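Local coordinates for DUF1254 domain-containing protein (Vibrio parahaemolyticus, PDB 3U07) that is of unknown function and carries two domains of uncharacterised families, DUF1254 and DUF1214, at residues F46-T50 / A51-N55. The protein carries 2 engineered substitutions. Residues are numbered along the deposited sequence; the frame is centred on the assembly and turned at random.
Sequences FFYHT and AVENN
The carbonyl oxygen of F47 takes two N-H donors at the C-terminal end of helix 26-52: the backbone N of V52, five residues on, at 3.2 Å, and more weakly the N of T50. Here the helix widens into a pi-type turn and closes in a Schellman motif. The same i to i+5 step recurs between Y48 O and E53 N (3.0 Å), the amide lying nearly in line with the carbonyl. N55, with positive phi, ends the helical run, and its N bonds back to V52 O. T50 links the turns before and after it: its OG1 donates to F46 O at 2.7 Å, while its carbonyl O receives ND2 of N54 at 2.9 Å. That side-chain bond arrives on a carbonyl lone pair and lies in the amide plane of N54, which should limit rotation of the amide.

On the apolar side, the F47 ring meets A51 CB through CE1 (3.4 Å) and V52 CG2 through CE2 (3.5 Å). W88 of strand 82-90 packs edge-to-face with F47 and touches A51, joining the helix end to the sheet. V52 straddles two rings. With CG1 anti to the backbone N (chi1 178°), this methyl sits over one face of Y48 in a CH-pi contact, 4.0 Å from the ring centroid; Y207 and P210 touch this tyrosine. E53 folds back over the last turn, its CG set between backbone N and carbonyl carbon (chi1 56°). Its carboxylate, turned 51° from the H49 ring plane, brings OE1 to the imidazole edge, 3.0 Å from CD2.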
loop_
_atom_site.group_PDB
_atom_site.type_symbol
_atom_site.label_atom_id
_atom_site.label_comp_id
_atom_site.label_asym_id
_atom_site.label_seq_id
_atom_site.Cartn_x
_atom_site.Cartn_y
_atom_site.Cartn_z
ATOM N N PHE A 46 8.794 -2.716 10.239
ATOM C CA PHE A 46 7.345 -2.861 10.231
ATOM C C PHE A 46 6.964 -4.326 10.439
ATOM O O PHE A 46 6.047 -4.631 11.190
ATOM C CB PHE A 46 6.759 -2.366 8.910
ATOM C CG PHE A 46 5.259 -2.450 8.853
ATOM C CD1 PHE A 46 4.473 -1.365 9.230
ATOM C CD2 PHE A 46 4.633 -3.625 8.453
ATOM C CE1 PHE A 46 3.081 -1.450 9.205
ATOM C CE2 PHE A 46 3.247 -3.720 8.425
ATOM C CZ PHE A 46 2.469 -2.631 8.804
ATOM N N PHE A 47 7.663 -5.227 9.762
ATOM C CA PHE A 47 7.391 -6.655 9.899
ATOM C C PHE A 47 7.665 -7.098 11.338
ATOM O O PHE A 47 6.902 -7.871 11.919
ATOM C CB PHE A 47 8.280 -7.462 8.943
ATOM C CG PHE A 47 8.171 -8.954 9.122
ATOM C CD1 PHE A 47 7.049 -9.649 8.668
ATOM C CD2 PHE A 47 9.176 -9.663 9.773
ATOM C CE1 PHE A 47 6.932 -11.025 8.863
ATOM C CE2 PHE A 47 9.066 -11.042 9.974
ATOM C CZ PHE A 47 7.942 -11.722 9.518
ATOM N N TYR A 48 8.753 -6.593 11.912
ATOM C CA TYR A 48 9.136 -6.959 13.271
ATOM C C TYR A 48 8.097 -6.502 14.278
ATOM O O TYR A 48 7.643 -7.276 15.120
ATOM C CB TYR A 48 10.486 -6.336 13.640
ATOM C CG TYR A 48 11.086 -6.914 14.906
ATOM C CD1 TYR A 48 11.932 -8.022 14.855
ATOM C CD2 TYR A 48 10.771 -6.382 16.159
ATOM C CE1 TYR A 48 12.450 -8.589 16.015
ATOM C CE2 TYR A 48 11.281 -6.945 17.328
ATOM C CZ TYR A 48 12.119 -8.046 17.247
ATOM O OH TYR A 48 12.624 -8.606 18.394
ATOM N N HIS A 49 7.716 -5.236 14.176
ATOM C CA HIS A 49 6.750 -4.672 15.103
ATOM C C HIS A 49 5.343 -5.229 14.965
ATOM O O HIS A 49 4.535 -5.099 15.883
ATOM C CB HIS A 49 6.768 -3.147 14.988
ATOM C CG HIS A 49 8.025 -2.533 15.523
ATOM N ND1 HIS A 49 8.767 -1.607 14.820
ATOM C CD2 HIS A 49 8.693 -2.743 16.684
ATOM C CE1 HIS A 49 9.837 -1.276 15.522
ATOM N NE2 HIS A 49 9.816 -1.951 16.657
ATOM N N THR A 50 5.044 -5.858 13.831
ATOM C CA THR A 50 3.723 -6.445 13.650
ATOM C C THR A 50 3.759 -7.965 13.815
ATOM O O THR A 50 3.394 -8.491 14.867
ATOM C CB THR A 50 3.124 -6.104 12.271
ATOM O OG1 THR A 50 4.073 -6.403 11.244
ATOM C CG2 THR A 50 2.753 -4.631 12.200
ATOM N N ALA A 51 4.218 -8.667 12.783
ATOM C CA ALA A 51 4.275 -10.125 12.805
ATOM C C ALA A 51 5.182 -10.772 13.851
ATOM O O ALA A 51 4.786 -11.739 14.495
ATOM C CB ALA A 51 4.653 -10.651 11.409
ATOM N N VAL A 52 6.394 -10.259 14.028
ATOM C CA VAL A 52 7.306 -10.874 14.986
ATOM C C VAL A 52 6.913 -10.730 16.456
ATOM O O VAL A 52 6.795 -11.733 17.163
ATOM C CB VAL A 52 8.758 -10.361 14.802
ATOM C CG1 VAL A 52 9.672 -10.992 15.846
ATOM C CG2 VAL A 52 9.260 -10.707 13.410
ATOM N N GLU A 53 6.693 -9.508 16.929
ATOM C CA GLU A 53 6.348 -9.366 18.332
ATOM C C GLU A 53 4.886 -9.602 18.694
ATOM O O GLU A 53 4.491 -9.433 19.844
ATOM C CB GLU A 53 6.856 -8.028 18.889
ATOM C CG GLU A 53 6.419 -6.771 18.188
ATOM C CD GLU A 53 7.239 -5.577 18.647
ATOM O OE1 GLU A 53 6.821 -4.424 18.407
ATOM O OE2 GLU A 53 8.313 -5.797 19.245
ATOM N N ASN A 54 4.086 -10.005 17.711
ATOM C CA ASN A 54 2.687 -10.328 17.952
ATOM C C ASN A 54 2.531 -11.791 17.566
ATOM O O ASN A 54 1.440 -12.363 17.591
ATOM C CB ASN A 54 1.769 -9.436 17.122
ATOM C CG ASN A 54 1.607 -8.055 17.731
ATOM O OD1 ASN A 54 0.985 -7.899 18.783
ATOM N ND2 ASN A 54 2.182 -7.048 17.082
ATOM N N ASN A 55 3.667 -12.386 17.223
ATOM C CA ASN A 55 3.754 -13.782 16.837
ATOM C C ASN A 55 2.675 -14.184 15.841
ATOM O O ASN A 55 1.896 -15.100 16.091
ATOM C CB ASN A 55 3.692 -14.666 18.090
ATOM C CG ASN A 55 4.328 -16.031 17.876
ATOM O OD1 ASN A 55 5.307 -16.167 17.139
ATOM N ND2 ASN A 55 3.785 -17.044 18.538
#